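Local coordinates for PhnB protein (Bacillus cereus, PDB 3OMS) that is of unestablished function but, as a PhnB-like member of the glyoxalase superfamily, may act as a 3-demethylubiquinone-9 3-methyltransferase, at residues T91-F99 / P111-G122. Residues are numbered along the deposited sequence; the frame is centred on the assembly and turned at random.
Sequences TEEEIDTVF and PLGSYPFSKKFG. With EDO (1,2-ethanediol), chain B.
Lys120, at the corner leading into strand 121-125, reaches to helix 92-103 and places its ammonium between two carboxylates one helical turn apart: NZ lies 2.7 Å from Glu92 OE1 and 2.9 Å from Asp96 OD1, both salt bridges. Each acid offers the lone pair on the side of its other oxygen. The lysine leaves its backbone with CG anti to N, then bends at chi2 (96°), whereas Glu92 folds its own chain at chi2 (-95°), bringing OE1 to NZ, with the two side chains crossing at about a right angle. The CG methylene of Lys120 also takes part, 3.9 Å from Ile95 CG2.

Beyond the salt bridges, farther along the helix, the contact turns apolar. Leu112 splits its methyls, CD1 meeting Ile95 CD1 at 3.8 Å while CD2 lies near Asp96 OD1 and Phe99 CB. Its CB sits almost centrally over one face of the Phe99 ring, 3.6 Å from the centroid and 11° off the normal, a CH-pi contact. The Phe99 ring extends until CE1 meets Gly122 CA at 3.7 Å. No side chain intervenes there, and the ring packs directly on the strand backbone.

This is helix-on-sheet packing within one beta-alpha-beta-beta-beta module of the glyoxalase fold: Ile95 also touches Leu134 and Cys89, and Phe99 touches Ile108, in neighbouring strands. The chemistry implies a graded interface, in which a largely buried hydrocarbon layer seats the helix and a single lysine shared by two acids, which would offset part of their mutual repulsion, closes the more exposed edge.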
ATOM      1  N   THR A  91      -0.786   0.872  22.830  1.00 49.87           N
ATOM      2  CA  THR A  91      -1.633   0.414  23.943  1.00 50.82           C
ATOM      3  C   THR A  91      -2.855  -0.369  23.488  1.00 49.69           C
ATOM      4  O   THR A  91      -3.326  -0.217  22.335  1.00 46.02           O
ATOM      5  CB  THR A  91      -2.167   1.575  24.774  1.00 52.10           C
ATOM      6  OG1 THR A  91      -2.981   2.410  23.949  1.00 47.86           O
ATOM      7  CG2 THR A  91      -1.010   2.408  25.403  1.00 53.15           C
ATOM      8  N   GLU A  92      -3.307  -1.231  24.397  1.00 50.97           N
ATOM      9  CA  GLU A  92      -4.543  -1.989  24.274  1.00 51.37           C
ATOM     10  C   GLU A  92      -5.717  -1.080  23.974  1.00 49.75           C
ATOM     11  O   GLU A  92      -6.520  -1.374  23.095  1.00 48.34           O
ATOM     12  CB  GLU A  92      -4.818  -2.756  25.571  1.00 54.97           C
ATOM     13  CG  GLU A  92      -4.333  -4.204  25.541  1.00 59.44           C
ATOM     14  CD  GLU A  92      -5.439  -5.178  25.146  1.00 64.12           C
ATOM     15  OE1 GLU A  92      -6.125  -4.937  24.121  1.00 67.49           O
ATOM     16  OE2 GLU A  92      -5.634  -6.175  25.872  1.00 68.78           O
ATOM     17  N   GLU A  93      -5.806   0.035  24.681  1.00 50.38           N
ATOM     18  CA  GLU A  93      -6.866   0.990  24.426  1.00 49.79           C
ATOM     19  C   GLU A  93      -6.849   1.473  22.990  1.00 45.95           C
ATOM     20  O   GLU A  93      -7.896   1.551  22.349  1.00 42.42           O
ATOM     21  CB  GLU A  93      -6.763   2.182  25.357  1.00 53.23           C
ATOM     22  CG  GLU A  93      -7.658   3.363  24.967  1.00 56.47           C
ATOM     23  CD  GLU A  93      -7.819   4.395  26.092  1.00 63.88           C
ATOM     24  OE1 GLU A  93      -7.621   4.042  27.283  1.00 69.26           O
ATOM     25  OE2 GLU A  93      -8.150   5.562  25.772  1.00 67.85           O
ATOM     26  N   GLU A  94      -5.659   1.807  22.478  1.00 43.47           N
ATOM     27  CA  GLU A  94      -5.583   2.320  21.139  1.00 40.73           C
ATOM     28  C   GLU A  94      -6.021   1.240  20.144  1.00 37.44           C
ATOM     29  O   GLU A  94      -6.761   1.539  19.222  1.00 35.06           O
ATOM     30  CB  GLU A  94      -4.166   2.796  20.807  1.00 40.96           C
ATOM     31  CG  GLU A  94      -3.964   3.167  19.340  1.00 41.93           C
ATOM     32  CD  GLU A  94      -2.475   3.295  18.923  1.00 45.78           C
ATOM     33  OE1 GLU A  94      -1.544   3.082  19.740  1.00 48.38           O
ATOM     34  OE2 GLU A  94      -2.255   3.535  17.740  1.00 48.13           O
ATOM     35  N   ILE A  95      -5.535   0.011  20.291  1.00 37.24           N
ATOM     36  CA  ILE A  95      -5.830  -1.024  19.295  1.00 35.25           C
ATOM     37  C   ILE A  95      -7.328  -1.353  19.320  1.00 34.67           C
ATOM     38  O   ILE A  95      -7.974  -1.481  18.258  1.00 32.14           O
ATOM     39  CB  ILE A  95      -4.920  -2.298  19.405  1.00 35.38           C
ATOM     40  CG1 ILE A  95      -5.196  -3.211  18.185  1.00 36.10           C
ATOM     41  CG2 ILE A  95      -5.158  -3.099  20.740  1.00 37.15           C
ATOM     42  CD1 ILE A  95      -4.136  -4.340  17.908  1.00 37.43           C
ATOM     43  N   ASP A  96      -7.901  -1.416  20.524  1.00 36.53           N
ATOM     44  CA  ASP A  96      -9.340  -1.686  20.703  1.00 37.71           C
ATOM     45  C   ASP A  96     -10.177  -0.624  20.016  1.00 37.28           C
ATOM     46  O   ASP A  96     -11.129  -0.941  19.282  1.00 36.90           O
ATOM     47  CB  ASP A  96      -9.723  -1.745  22.199  1.00 39.98           C
ATOM     48  CG  ASP A  96      -9.226  -3.006  22.881  1.00 43.65           C
ATOM     49  OD1 ASP A  96      -8.855  -4.006  22.205  1.00 40.61           O
ATOM     50  OD2 ASP A  96      -9.191  -3.007  24.132  1.00 45.53           O
ATOM     51  N   THR A  97      -9.806   0.636  20.223  1.00 37.38           N
ATOM     52  CA  THR A  97     -10.543   1.753  19.648  1.00 37.58           C
ATOM     53  C   THR A  97     -10.413   1.829  18.140  1.00 34.63           C
ATOM     54  O   THR A  97     -11.416   1.983  17.463  1.00 34.67           O
ATOM     55  CB  THR A  97     -10.097   3.102  20.224  1.00 38.87           C
ATOM     56  OG1 THR A  97     -10.317   3.090  21.629  1.00 41.28           O
ATOM     57  CG2 THR A  97     -10.941   4.221  19.619  1.00 41.28           C
ATOM     58  N   VAL A  98      -9.197   1.736  17.605  1.00 33.83           N
ATOM     59  CA  VAL A  98      -9.015   1.866  16.180  1.00 31.73           C
ATOM     60  C   VAL A  98      -9.639   0.678  15.436  1.00 30.08           C
ATOM     61  O   VAL A  98     -10.259   0.845  14.390  1.00 28.94           O
ATOM     62  CB  VAL A  98      -7.526   1.966  15.784  1.00 32.32           C
ATOM     63  CG1 VAL A  98      -7.389   2.163  14.323  1.00 30.01           C
ATOM     64  CG2 VAL A  98      -6.817   3.094  16.519  1.00 36.68           C
ATOM     65  N   PHE A  99      -9.444  -0.522  15.944  1.00 29.04           N
ATOM     66  CA  PHE A  99     -10.031  -1.699  15.299  1.00 28.49           C
ATOM     67  C   PHE A  99     -11.565  -1.554  15.165  1.00 28.63           C
ATOM     68  O   PHE A  99     -12.117  -1.762  14.084  1.00 27.41           O
ATOM     69  CB  PHE A  99      -9.672  -2.980  16.058  1.00 28.75           C
ATOM     70  CG  PHE A  99     -10.020  -4.238  15.313  1.00 27.70           C
ATOM     71  CD1 PHE A  99      -9.129  -4.780  14.394  1.00 28.62           C
ATOM     72  CD2 PHE A  99     -11.233  -4.889  15.532  1.00 30.42           C
ATOM     73  CE1 PHE A  99      -9.435  -5.945  13.716  1.00 30.43           C
ATOM     74  CE2 PHE A  99     -11.554  -6.049  14.825  1.00 28.85           C
ATOM     75  CZ  PHE A  99     -10.676  -6.567  13.947  1.00 29.32           C
ATOM     76  N   PRO A 111     -10.544 -11.822  13.625  1.00 30.65           N
ATOM     77  CA  PRO A 111     -11.057 -10.979  14.685  1.00 30.63           C
ATOM     78  C   PRO A 111      -9.956 -10.574  15.645  1.00 31.61           C
ATOM     79  O   PRO A 111      -8.967 -11.316  15.817  1.00 32.17           O
ATOM     80  CB  PRO A 111     -12.071 -11.881  15.371  1.00 32.88           C
ATOM     81  CG  PRO A 111     -11.631 -13.238  15.113  1.00 34.00           C
ATOM     82  CD  PRO A 111     -11.098 -13.186  13.710  1.00 32.68           C
ATOM     83  N   LEU A 112     -10.140  -9.425  16.289  1.00 31.63           N
ATOM     84  CA  LEU A 112      -9.149  -8.853  17.192  1.00 31.07           C
ATOM     85  C   LEU A 112      -9.068  -9.689  18.450  1.00 33.64           C
ATOM     86  O   LEU A 112     -10.070  -9.840  19.202  1.00 32.88           O
ATOM     87  CB  LEU A 112      -9.496  -7.423  17.542  1.00 30.40           C
ATOM     88  CG  LEU A 112      -8.477  -6.738  18.478  1.00 32.72           C
ATOM     89  CD1 LEU A 112      -7.130  -6.690  17.806  1.00 30.48           C
ATOM     90  CD2 LEU A 112      -8.947  -5.340  18.893  1.00 30.37           C
ATOM     91  N   GLY A 113      -7.870 -10.214  18.730  1.00 33.67           N
ATOM     92  CA  GLY A 113      -7.690 -11.020  19.918  1.00 37.32           C
ATOM     93  C   GLY A 113      -6.301 -11.595  20.005  1.00 40.23           C
ATOM     94  O   GLY A 113      -5.392 -11.119  19.314  1.00 38.86           O
ATOM     95  N   SER A 114      -6.164 -12.626  20.839  1.00 44.53           N
ATOM     96  CA  SER A 114      -4.874 -13.278  21.042  0.50 46.99           C
ATOM     97  C   SER A 114      -4.663 -14.391  20.025  1.00 48.07           C
ATOM     98  O   SER A 114      -5.599 -15.149  19.678  1.00 48.26           O
ATOM     99  CB  SER A 114      -4.750 -13.822  22.466  0.50 49.82           C
ATOM    100  OG  SER A 114      -4.634 -12.754  23.396  0.50 50.27           O
ATOM    101  N   TYR A 115      -3.424 -14.485  19.541  1.00 49.75           N
ATOM    102  CA  TYR A 115      -3.053 -15.541  18.604  1.00 51.40           C
ATOM    103  C   TYR A 115      -1.684 -16.112  19.003  1.00 55.30           C
ATOM    104  O   TYR A 115      -0.957 -15.479  19.781  1.00 56.09           O
ATOM    105  CB  TYR A 115      -2.999 -14.968  17.204  1.00 49.47           C
ATOM    106  CG  TYR A 115      -4.351 -14.628  16.609  1.00 45.69           C
ATOM    107  CD1 TYR A 115      -5.094 -15.573  15.924  1.00 44.66           C
ATOM    108  CD2 TYR A 115      -4.868 -13.353  16.724  1.00 44.50           C
ATOM    109  CE1 TYR A 115      -6.332 -15.246  15.344  1.00 43.54           C
ATOM    110  CE2 TYR A 115      -6.099 -13.022  16.178  1.00 40.42           C
ATOM    111  CZ  TYR A 115      -6.835 -13.963  15.501  1.00 40.63           C
ATOM    112  OH  TYR A 115      -8.037 -13.585  14.952  1.00 38.46           O
ATOM    113  N   PRO A 116      -1.321 -17.295  18.471  1.00 58.57           N
ATOM    114  CA  PRO A 116       0.025 -17.789  18.871  1.00 61.86           C
ATOM    115  C   PRO A 116       1.134 -16.761  18.543  1.00 61.97           C
ATOM    116  O   PRO A 116       2.029 -16.523  19.369  1.00 63.86           O
ATOM    117  CB  PRO A 116       0.169 -19.092  18.084  1.00 62.54           C
ATOM    118  CG  PRO A 116      -1.300 -19.557  17.874  1.00 61.99           C
ATOM    119  CD  PRO A 116      -2.036 -18.257  17.602  1.00 58.18           C
ATOM    120  N   PHE A 117       1.011 -16.100  17.392  1.00 60.13           N
ATOM    121  CA  PHE A 117       2.024 -15.148  16.921  1.00 59.62           C
ATOM    122  C   PHE A 117       1.953 -13.745  17.548  1.00 58.46           C
ATOM    123  O   PHE A 117       2.831 -12.916  17.281  1.00 58.39           O
ATOM    124  CB  PHE A 117       1.993 -15.047  15.374  1.00 58.84           C
ATOM    125  CG  PHE A 117       0.602 -14.811  14.780  1.00 58.69           C
ATOM    126  CD1 PHE A 117       0.155 -13.511  14.503  1.00 59.11           C
ATOM    127  CD2 PHE A 117      -0.244 -15.892  14.482  1.00 60.49           C
ATOM    128  CE1 PHE A 117      -1.122 -13.288  13.966  1.00 57.05           C
ATOM    129  CE2 PHE A 117      -1.525 -15.679  13.949  1.00 60.32           C
ATOM    130  CZ  PHE A 117      -1.952 -14.373  13.680  1.00 57.63           C
ATOM    131  N   SER A 118       0.930 -13.465  18.368  1.00 57.42           N
ATOM    132  CA  SER A 118       0.691 -12.100  18.867  1.00 55.60           C
ATOM    133  C   SER A 118      -0.250 -12.072  20.064  1.00 55.85           C
ATOM    134  O   SER A 118      -1.267 -12.764  20.070  1.00 55.93           O
ATOM    135  CB  SER A 118       0.052 -11.233  17.780  1.00 53.17           C
ATOM    136  OG  SER A 118      -0.059  -9.872  18.199  1.00 52.30           O
ATOM    137  N   LYS A 119       0.066 -11.229  21.040  1.00 55.27           N
ATOM    138  CA  LYS A 119      -0.826 -11.035  22.197  1.00 55.94           C
ATOM    139  C   LYS A 119      -2.154 -10.407  21.767  1.00 51.81           C
ATOM    140  O   LYS A 119      -3.210 -10.680  22.340  1.00 50.42           O
ATOM    141  CB  LYS A 119      -0.161 -10.175  23.290  1.00 58.27           C
ATOM    142  CG  LYS A 119      -0.036  -8.648  23.019  1.00 59.95           C
ATOM    143  CD  LYS A 119       0.532  -7.899  24.282  1.00 66.26           C
ATOM    144  CE  LYS A 119       2.038  -7.543  24.130  1.00 68.92           C
ATOM    145  NZ  LYS A 119       2.718  -7.356  25.461  1.00 73.25           N
ATOM    146  N   LYS A 120      -2.077  -9.554  20.754  1.00 47.05           N
ATOM    147  CA  LYS A 120      -3.252  -8.835  20.294  1.00 43.94           C
ATOM    148  C   LYS A 120      -3.070  -8.441  18.834  1.00 40.00           C
ATOM    149  O   LYS A 120      -2.228  -7.605  18.512  1.00 37.71           O
ATOM    150  CB  LYS A 120      -3.483  -7.603  21.141  1.00 44.96           C
ATOM    151  CG  LYS A 120      -4.859  -6.998  21.013  1.00 45.92           C
ATOM    152  CD  LYS A 120      -5.817  -7.447  22.082  1.00 48.74           C
ATOM    153  CE  LYS A 120      -7.119  -6.656  21.951  1.00 49.40           C
ATOM    154  NZ  LYS A 120      -7.987  -6.624  23.171  1.00 49.66           N
ATOM    155  N   PHE A 121      -3.903  -9.031  17.984  1.00 37.07           N
ATOM    156  CA  PHE A 121      -3.846  -8.843  16.525  1.00 34.06           C
ATOM    157  C   PHE A 121      -5.215  -8.989  15.895  1.00 32.70           C
ATOM    158  O   PHE A 121      -6.043  -9.812  16.335  1.00 31.55           O
ATOM    159  CB  PHE A 121      -2.924  -9.875  15.887  1.00 34.22           C
ATOM    160  CG  PHE A 121      -2.923  -9.852  14.377  1.00 34.62           C
ATOM    161  CD1 PHE A 121      -2.063  -8.990  13.690  1.00 34.45           C
ATOM    162  CD2 PHE A 121      -3.743 -10.719  13.649  1.00 34.71           C
ATOM    163  CE1 PHE A 121      -2.025  -8.966  12.281  1.00 32.87           C
ATOM    164  CE2 PHE A 121      -3.717 -10.706  12.243  1.00 33.87           C
ATOM    165  CZ  PHE A 121      -2.839  -9.826  11.560  1.00 33.18           C
ATOM    166  N   GLY A 122      -5.457  -8.207  14.853  1.00 29.91           N
ATOM    167  CA  GLY A 122      -6.652  -8.389  14.038  1.00 29.54           C
ATOM    168  C   GLY A 122      -6.428  -7.933  12.630  1.00 28.43           C
ATOM    169  O   GLY A 122      -5.492  -7.147  12.345  1.00 27.83           O
TER
HETATM  170  C1  EDO B 501      -8.978 -15.893  17.529  1.00 26.29           C
HETATM  171  O1  EDO B 501      -9.803 -16.944  18.059  1.00 27.25           O
HETATM  172  C2  EDO B 501      -9.008 -14.651  18.421  1.00 25.47           C
HETATM  173  O2  EDO B 501      -8.345 -14.884  19.684  1.00 25.16           O